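Long-range contacts in 70 kDa protein (Xanthomonas sp., PDB 4B2N), which oxidatively cleaves rubber (latex) as a processive oxygenase that carries two covalently bound c-type hemes: residues Arg105-Pro110 with Ala320-Arg324; Val311-Met315 with Glu333-Ile339. The contacts are given in a common frame with arbitrary orientation. Where two conformers were deposited one is given. Residue numbers count along the deposited sequence, not the author numbering.

Contact 1: residues Arg105-Pro110 with Ala320-Arg324; sequences RQFFQP and ANIFR
Two irregular loops meet here: Arg105-Pro110, where the chain leaves helix 88-104, and Ala320-Arg324, just past the end of helix 312-319. Their backbones come closest at Gln109 and Asn321, CA to CA 4.6 Å. Asn321 to Arg324 form a type I beta turn. Inside it Asn321 (chi1 t) closes an Asx turn, its OD1 accepting from Phe323 N at 2.7 Å, which leaves ND2 to reach across.

Four hydrogen bonds join the loops, three of them to backbone carbonyls of the first. The extended Arg324 side chain gives NH2 to Gln106 O (3.0 Å) and NH1 to Phe107 O (2.9 Å); Asn321 ND2 shares Phe107 O at 3.1 Å. The fourth uses a side chain of the first loop: Gln109 (chi1 t, chi2 p) accepts from Ile322 N on OE1 at 2.8 Å and turns NE2 back to Pro110 O at 3.1 Å.

Charge is balanced from outside. Arg105 NH1 and Arg324 NH2 stand 4.2 Å apart, but both arginines form salt bridges with Asp179, and Arg105 another with Glu335.

Apolar packing is slight: Pro110 CD lies at the edge of the Phe323 ring, 3.9 Å from CD2. Phe108 points its CA-to-CB bond away and touches heme c. The Asx turn inside a type I turn, with Arg324 and Asn321 converging on two carbonyls, fixes the loops beside the covalent heme c site of Cys191 and Cys194.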
loop_
_atom_site.group_PDB
_atom_site.type_symbol
_atom_site.label_atom_id
_atom_site.label_comp_id
_atom_site.label_asym_id
_atom_site.label_seq_id
_atom_site.Cartn_x
_atom_site.Cartn_y
_atom_site.Cartn_z
ATOM N N ARG A 105 16.272 4.271 -8.088
ATOM C CA ARG A 105 15.789 3.977 -9.467
ATOM C C ARG A 105 14.513 4.745 -9.740
ATOM O O ARG A 105 13.581 4.702 -8.939
ATOM C CB ARG A 105 15.587 2.439 -9.615
ATOM C CG ARG A 105 16.937 1.772 -9.804
ATOM C CD ARG A 105 17.353 1.886 -11.288
ATOM N NE ARG A 105 16.569 0.958 -12.126
ATOM C CZ ARG A 105 15.799 1.284 -13.156
ATOM N NH1 ARG A 105 15.660 2.558 -13.524
ATOM N NH2 ARG A 105 15.153 0.341 -13.855
ATOM N N GLN A 106 14.440 5.422 -10.882
ATOM C CA GLN A 106 13.175 6.058 -11.265
ATOM C C GLN A 106 12.249 5.053 -11.987
ATOM O O GLN A 106 12.347 4.826 -13.190
ATOM C CB GLN A 106 13.394 7.279 -12.134
ATOM C CG GLN A 106 12.075 8.082 -12.262
ATOM C CD GLN A 106 12.348 9.534 -12.500
ATOM O OE1 GLN A 106 11.925 10.423 -11.717
ATOM N NE2 GLN A 106 13.091 9.797 -13.543
ATOM N N PHE A 107 11.377 4.439 -11.232
ATOM C CA PHE A 107 10.408 3.487 -11.742
ATOM C C PHE A 107 9.122 4.221 -12.110
ATOM O O PHE A 107 8.625 4.093 -13.240
ATOM C CB PHE A 107 10.067 2.500 -10.621
ATOM C CG PHE A 107 11.199 1.566 -10.302
ATOM C CD1 PHE A 107 11.765 0.752 -11.319
ATOM C CD2 PHE A 107 11.718 1.509 -9.017
ATOM C CE1 PHE A 107 12.854 -0.093 -11.062
ATOM C CE2 PHE A 107 12.789 0.625 -8.733
ATOM C CZ PHE A 107 13.351 -0.149 -9.772
ATOM N N PHE A 108 8.605 4.957 -11.127
ATOM C CA PHE A 108 7.298 5.666 -11.189
ATOM C C PHE A 108 7.386 6.793 -12.204
ATOM O O PHE A 108 8.426 7.451 -12.365
ATOM C CB PHE A 108 6.982 6.150 -9.766
ATOM C CG PHE A 108 5.685 6.923 -9.611
ATOM C CD1 PHE A 108 5.586 8.289 -10.010
ATOM C CD2 PHE A 108 4.581 6.332 -9.061
ATOM C CE1 PHE A 108 4.376 9.021 -9.878
ATOM C CE2 PHE A 108 3.397 7.075 -8.878
ATOM C CZ PHE A 108 3.306 8.407 -9.271
ATOM N N GLN A 109 6.337 6.932 -13.000
ATOM C CA GLN A 109 6.165 8.015 -13.971
ATOM C C GLN A 109 6.763 9.379 -13.583
ATOM O O GLN A 109 6.276 9.973 -12.674
ATOM C CB GLN A 109 4.633 8.174 -14.203
ATOM C CG GLN A 109 4.333 9.248 -15.252
ATOM C CD GLN A 109 4.946 8.922 -16.560
ATOM O OE1 GLN A 109 4.640 7.854 -17.166
ATOM N NE2 GLN A 109 5.747 9.836 -17.082
ATOM N N PRO A 110 7.754 9.912 -14.347
ATOM C CA PRO A 110 8.255 11.255 -14.021
ATOM C C PRO A 110 7.162 12.298 -14.168
ATOM O O PRO A 110 6.339 12.196 -15.095
ATOM C CB PRO A 110 9.307 11.501 -15.104
ATOM C CG PRO A 110 9.897 10.142 -15.350
ATOM C CD PRO A 110 8.688 9.196 -15.244
ATOM N N ALA A 320 3.511 1.100 -15.471
ATOM C CA ALA A 320 2.610 2.142 -16.001
ATOM C C ALA A 320 3.340 3.378 -16.424
ATOM O O ALA A 320 2.739 4.281 -16.904
ATOM C CB ALA A 320 1.494 2.515 -15.011
ATOM N N ASN A 321 4.646 3.368 -16.407
ATOM C CA ASN A 321 5.427 4.506 -16.873
ATOM C C ASN A 321 5.396 4.600 -18.400
ATOM O O ASN A 321 5.669 3.642 -19.079
ATOM C CB ASN A 321 6.873 4.272 -16.396
ATOM C CG ASN A 321 7.829 5.376 -16.799
ATOM O OD1 ASN A 321 7.774 5.918 -17.889
ATOM N ND2 ASN A 321 8.693 5.745 -15.867
ATOM N N ILE A 322 5.101 5.786 -18.935
ATOM C CA ILE A 322 4.747 5.941 -20.324
ATOM C C ILE A 322 5.969 5.991 -21.188
ATOM O O ILE A 322 5.897 5.862 -22.438
ATOM C CB ILE A 322 3.845 7.208 -20.483
ATOM C CG1 ILE A 322 2.591 6.791 -21.164
ATOM C CG2 ILE A 322 4.584 8.460 -20.976
ATOM C CD1 ILE A 322 1.810 5.860 -20.258
ATOM N N PHE A 323 7.106 6.169 -20.535
ATOM C CA PHE A 323 8.340 6.283 -21.298
ATOM C C PHE A 323 9.000 4.929 -21.611
ATOM O O PHE A 323 9.897 4.880 -22.427
ATOM C CB PHE A 323 9.293 7.227 -20.561
ATOM C CG PHE A 323 8.775 8.646 -20.427
ATOM C CD1 PHE A 323 8.336 9.364 -21.562
ATOM C CD2 PHE A 323 8.777 9.285 -19.173
ATOM C CE1 PHE A 323 7.889 10.670 -21.457
ATOM C CE2 PHE A 323 8.347 10.636 -19.060
ATOM C CZ PHE A 323 7.886 11.309 -20.201
ATOM N N ARG A 324 8.584 3.825 -20.967
ATOM C CA ARG A 324 9.246 2.522 -21.205
ATOM C C ARG A 324 8.616 1.857 -22.390
ATOM O O ARG A 324 7.475 2.158 -22.669
ATOM C CB ARG A 324 9.001 1.580 -20.030
ATOM C CG ARG A 324 9.604 2.086 -18.746
ATOM C CD ARG A 324 9.962 0.956 -17.811
ATOM N NE ARG A 324 10.987 1.517 -16.931
ATOM C CZ ARG A 324 10.735 2.207 -15.848
ATOM N NH1 ARG A 324 9.457 2.392 -15.398
ATOM N NH2 ARG A 324 11.778 2.705 -15.191
#

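Contact 2: residues Val311-Met315 with Glu333-Ile339; sequences VHSEM and EDEFEDI. With HEC (heme c), chain C.
Val311-Met315 spans the start of helix 312-319, a weakly bonded turn in which Met315 N donates to Val311 O (2.9 Å); Glu333-Ile339 is regular helix, the first part of 333-345. The nearest CA atoms are those of Val311 and Phe336, 6.3 Å apart. Val311 (chi1 m) points toward that helix, CG2 lying 4.3 Å from Phe336 CB and CG1 3.6 Å from Glu337 OE1. His312 starts away, but its ring returns so that NE2 donates a very short 2.5 Å hydrogen bond to OE1 of the extended Glu333 (chi1 and chi2 t); ND1 is hydrogen-bonded to Trp449 O. Glu314 sets its O 3.1 Å from Phe336 CE2 and its OE2 3.5 Å from heme CMA. Met315 (chi1 m, chi2 t) lies over one face of Phe336: CG is 3.3 Å from ring CG, CA makes a CH-pi contact 4.1 Å from the centroid, and SD adds an oblique Met-aromatic contact at 5.3 Å. Phe336 CE2 and Ile339 CG2 approach heme CBB and CMB at 3.8 and 4.0 Å. Buried His312, both nitrogens facing acceptors, is probably doubly protonated and ties the helices through the Glu333 carboxylate, while Phe336 and Ile339 offer the heme periphery an apolar wall.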
loop_
_atom_site.group_PDB
_atom_site.type_symbol
_atom_site.label_atom_id
_atom_site.label_comp_id
_atom_site.label_asym_id
_atom_site.label_seq_id
_atom_site.Cartn_x
_atom_site.Cartn_y
_atom_site.Cartn_z
ATOM N N VAL A 311 5.336 -10.666 -7.998
ATOM C CA VAL A 311 5.829 -9.303 -7.902
ATOM C C VAL A 311 5.280 -8.432 -9.010
ATOM O O VAL A 311 5.597 -7.231 -9.054
ATOM C CB VAL A 311 7.381 -9.237 -7.934
ATOM C CG1 VAL A 311 7.925 -10.080 -6.793
ATOM C CG2 VAL A 311 7.898 -9.696 -9.317
ATOM N N HIS A 312 4.413 -8.998 -9.866
ATOM C CA HIS A 312 3.810 -8.194 -10.991
ATOM C C HIS A 312 2.937 -7.142 -10.440
ATOM O O HIS A 312 2.947 -5.974 -10.893
ATOM C CB HIS A 312 3.049 -9.103 -11.958
ATOM C CG HIS A 312 3.954 -9.892 -12.823
ATOM N ND1 HIS A 312 3.547 -10.490 -13.944
ATOM C CD2 HIS A 312 5.328 -10.167 -12.696
ATOM C CE1 HIS A 312 4.597 -11.154 -14.525
ATOM N NE2 HIS A 312 5.694 -10.927 -13.784
ATOM N N SER A 313 2.183 -7.488 -9.388
ATOM C CA SER A 313 1.441 -6.418 -8.690
ATOM C C SER A 313 2.391 -5.306 -8.165
ATOM O O SER A 313 2.091 -4.077 -8.279
ATOM C CB SER A 313 0.621 -7.003 -7.553
ATOM O OG SER A 313 1.484 -7.707 -6.662
ATOM N N GLU A 314 3.560 -5.696 -7.640
ATOM C CA GLU A 314 4.474 -4.706 -7.049
ATOM C C GLU A 314 5.010 -3.838 -8.166
ATOM O O GLU A 314 5.388 -2.667 -7.972
ATOM C CB GLU A 314 5.647 -5.443 -6.366
ATOM C CG GLU A 314 5.174 -6.313 -5.197
ATOM C CD GLU A 314 6.307 -6.872 -4.350
ATOM O OE1 GLU A 314 7.505 -6.526 -4.623
ATOM O OE2 GLU A 314 5.969 -7.697 -3.444
ATOM N N MET A 315 5.025 -4.430 -9.358
ATOM C CA MET A 315 5.508 -3.725 -10.556
ATOM C C MET A 315 4.613 -2.694 -11.201
ATOM O O MET A 315 5.105 -1.903 -12.028
ATOM C CB MET A 315 5.925 -4.737 -11.621
ATOM C CG MET A 315 7.236 -5.465 -11.351
ATOM S SD MET A 315 7.373 -6.964 -12.382
ATOM C CE MET A 315 7.804 -6.207 -13.910
ATOM N N GLU A 333 11.182 -6.970 -14.036
ATOM C CA GLU A 333 10.918 -8.093 -13.115
ATOM C C GLU A 333 12.077 -8.477 -12.156
ATOM O O GLU A 333 11.821 -8.655 -10.966
ATOM C CB GLU A 333 10.408 -9.343 -13.890
ATOM C CG GLU A 333 9.867 -10.415 -12.931
ATOM C CD GLU A 333 9.120 -11.514 -13.711
ATOM O OE1 GLU A 333 8.103 -11.172 -14.366
ATOM O OE2 GLU A 333 9.602 -12.690 -13.702
ATOM N N ASP A 334 13.310 -8.654 -12.652
ATOM C CA ASP A 334 14.449 -8.983 -11.760
ATOM C C ASP A 334 14.577 -7.905 -10.654
ATOM O O ASP A 334 14.781 -8.236 -9.467
ATOM C CB ASP A 334 15.813 -9.096 -12.513
ATOM C CG ASP A 334 15.874 -10.222 -13.538
ATOM O OD1 ASP A 334 14.950 -11.043 -13.630
ATOM O OD2 ASP A 334 16.911 -10.312 -14.247
ATOM N N GLU A 335 14.476 -6.621 -11.031
ATOM C CA GLU A 335 14.602 -5.536 -10.051
ATOM C C GLU A 335 13.525 -5.607 -8.982
ATOM O O GLU A 335 13.754 -5.377 -7.759
ATOM C CB GLU A 335 14.577 -4.195 -10.768
ATOM C CG GLU A 335 15.910 -3.971 -11.452
ATOM C CD GLU A 335 15.906 -2.699 -12.312
ATOM O OE1 GLU A 335 15.085 -2.583 -13.239
ATOM O OE2 GLU A 335 16.779 -1.836 -12.090
ATOM N N PHE A 336 12.356 -6.043 -9.424
ATOM C CA PHE A 336 11.239 -6.156 -8.476
ATOM C C PHE A 336 11.256 -7.364 -7.565
ATOM O O PHE A 336 10.814 -7.325 -6.409
ATOM C CB PHE A 336 9.951 -5.913 -9.200
ATOM C CG PHE A 336 9.655 -4.439 -9.318
ATOM C CD1 PHE A 336 10.325 -3.637 -10.281
ATOM C CD2 PHE A 336 8.695 -3.843 -8.489
ATOM C CE1 PHE A 336 10.064 -2.240 -10.355
ATOM C CE2 PHE A 336 8.433 -2.455 -8.570
ATOM C CZ PHE A 336 9.125 -1.660 -9.459
ATOM N N GLU A 337 11.797 -8.463 -8.048
ATOM C CA GLU A 337 12.075 -9.621 -7.168
ATOM C C GLU A 337 13.099 -9.169 -6.048
ATOM O O GLU A 337 12.974 -9.515 -4.921
ATOM C CB GLU A 337 12.732 -10.748 -8.032
ATOM C CG GLU A 337 11.755 -11.398 -8.989
ATOM C CD GLU A 337 10.724 -12.312 -8.304
ATOM O OE1 GLU A 337 10.661 -12.453 -7.047
ATOM O OE2 GLU A 337 9.957 -12.963 -9.055
ATOM N N ASP A 338 14.065 -8.335 -6.385
ATOM C CA ASP A 338 15.012 -7.819 -5.384
ATOM C C ASP A 338 14.300 -6.835 -4.428
ATOM O O ASP A 338 14.471 -6.918 -3.214
ATOM C CB ASP A 338 16.170 -7.073 -6.090
ATOM C CG ASP A 338 17.200 -8.009 -6.771
ATOM O OD1 ASP A 338 17.268 -9.201 -6.432
ATOM O OD2 ASP A 338 17.971 -7.507 -7.666
ATOM N N ILE A 339 13.454 -5.928 -4.965
ATOM C CA ILE A 339 12.601 -5.092 -4.101
ATOM C C ILE A 339 11.781 -5.975 -3.134
ATOM O O ILE A 339 11.787 -5.761 -1.943
ATOM C CB ILE A 339 11.725 -4.066 -4.905
ATOM C CG1 ILE A 339 12.620 -2.992 -5.652
ATOM C CG2 ILE A 339 10.618 -3.539 -3.957
ATOM C CD1 ILE A 339 11.866 -2.225 -6.726
HETATM FE FE HEC C . 2.243 0.283 -3.248
HETATM C CHA HEC C . 0.036 -2.141 -2.052
HETATM C CHB HEC C . 4.782 -2.137 -3.488
HETATM C CHC HEC C . 4.301 2.454 -5.109
HETATM C CHD HEC C . 0.079 2.744 -2.485
HETATM N NA HEC C . 2.395 -1.629 -2.917
HETATM C C1A HEC C . 1.439 -2.461 -2.261
HETATM C C2A HEC C . 1.973 -3.756 -1.868
HETATM C C3A HEC C . 3.338 -3.799 -2.275
HETATM C C4A HEC C . 3.565 -2.482 -2.883
HETATM C CMA HEC C . 4.334 -4.916 -2.037
HETATM C CAA HEC C . 1.259 -4.926 -1.142
HETATM C CBA HEC C . 1.241 -4.555 0.342
HETATM C CGA HEC C . 0.412 -5.520 1.171
HETATM O O1A HEC C . -0.748 -5.909 0.797
HETATM O O2A HEC C . 0.928 -5.809 2.254
HETATM N NB HEC C . 4.058 0.122 -4.178
HETATM C C1B HEC C . 4.976 -0.849 -4.103
HETATM C C2B HEC C . 6.217 -0.613 -4.826
HETATM C C3B HEC C . 6.070 0.705 -5.311
HETATM C C4B HEC C . 4.759 1.101 -4.811
HETATM C CMB HEC C . 7.282 -1.630 -4.924
HETATM C CAB HEC C . 6.982 1.518 -6.191
HETATM C CBB HEC C . 7.196 0.980 -7.488
HETATM N NC HEC C . 2.291 2.204 -3.733
HETATM C C1C HEC C . 3.117 3.007 -4.500
HETATM C C2C HEC C . 2.713 4.436 -4.511
HETATM C C3C HEC C . 1.445 4.472 -3.750
HETATM C C4C HEC C . 1.222 3.099 -3.306
HETATM C CMC HEC C . 3.469 5.524 -5.265
HETATM C CAC HEC C . 0.547 5.639 -3.472
HETATM C CBC HEC C . 0.321 6.548 -4.510
HETATM N ND HEC C . 0.377 0.272 -2.433
HETATM C C1D HEC C . -0.342 1.371 -2.208
HETATM C C2D HEC C . -1.608 1.116 -1.602
HETATM C C3D HEC C . -1.619 -0.308 -1.492
HETATM C C4D HEC C . -0.346 -0.739 -2.058
HETATM C CMD HEC C . -2.692 2.035 -1.165
HETATM C CAD HEC C . -2.792 -1.100 -1.028
HETATM C CBD HEC C . -3.647 -1.085 -2.355
HETATM C CGD HEC C . -4.982 -1.744 -2.099
HETATM O O1D HEC C . -6.020 -1.051 -1.949
HETATM O O2D HEC C . -4.959 -3.012 -1.950
#

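The centres of contacts 1 and 2 lie 14 Å apart, on the same side of the chain's centre. Their segments alternate along the sequence, in the order 105-110, 311-315, 320-324, 333-339: helix 312-319 leads from the first half of contact 2 into the second half of contact 1, and helix 326-331 separates that loop from helix 333-345. They also touch directly. Arg105 NE makes a 2.8 Å salt bridge to Glu335 OE2, and the Phe107 ring meets Phe336 edge-to-face, while its CE2 packs 3.6 Å from Ile339 CD1. The segment 105-110, distant in sequence, is thereby joined to both halves of the 312-345 region; contact 1 gives Phe108 to the heme c pocket, contact 2 Glu314, Phe336 and Ile339.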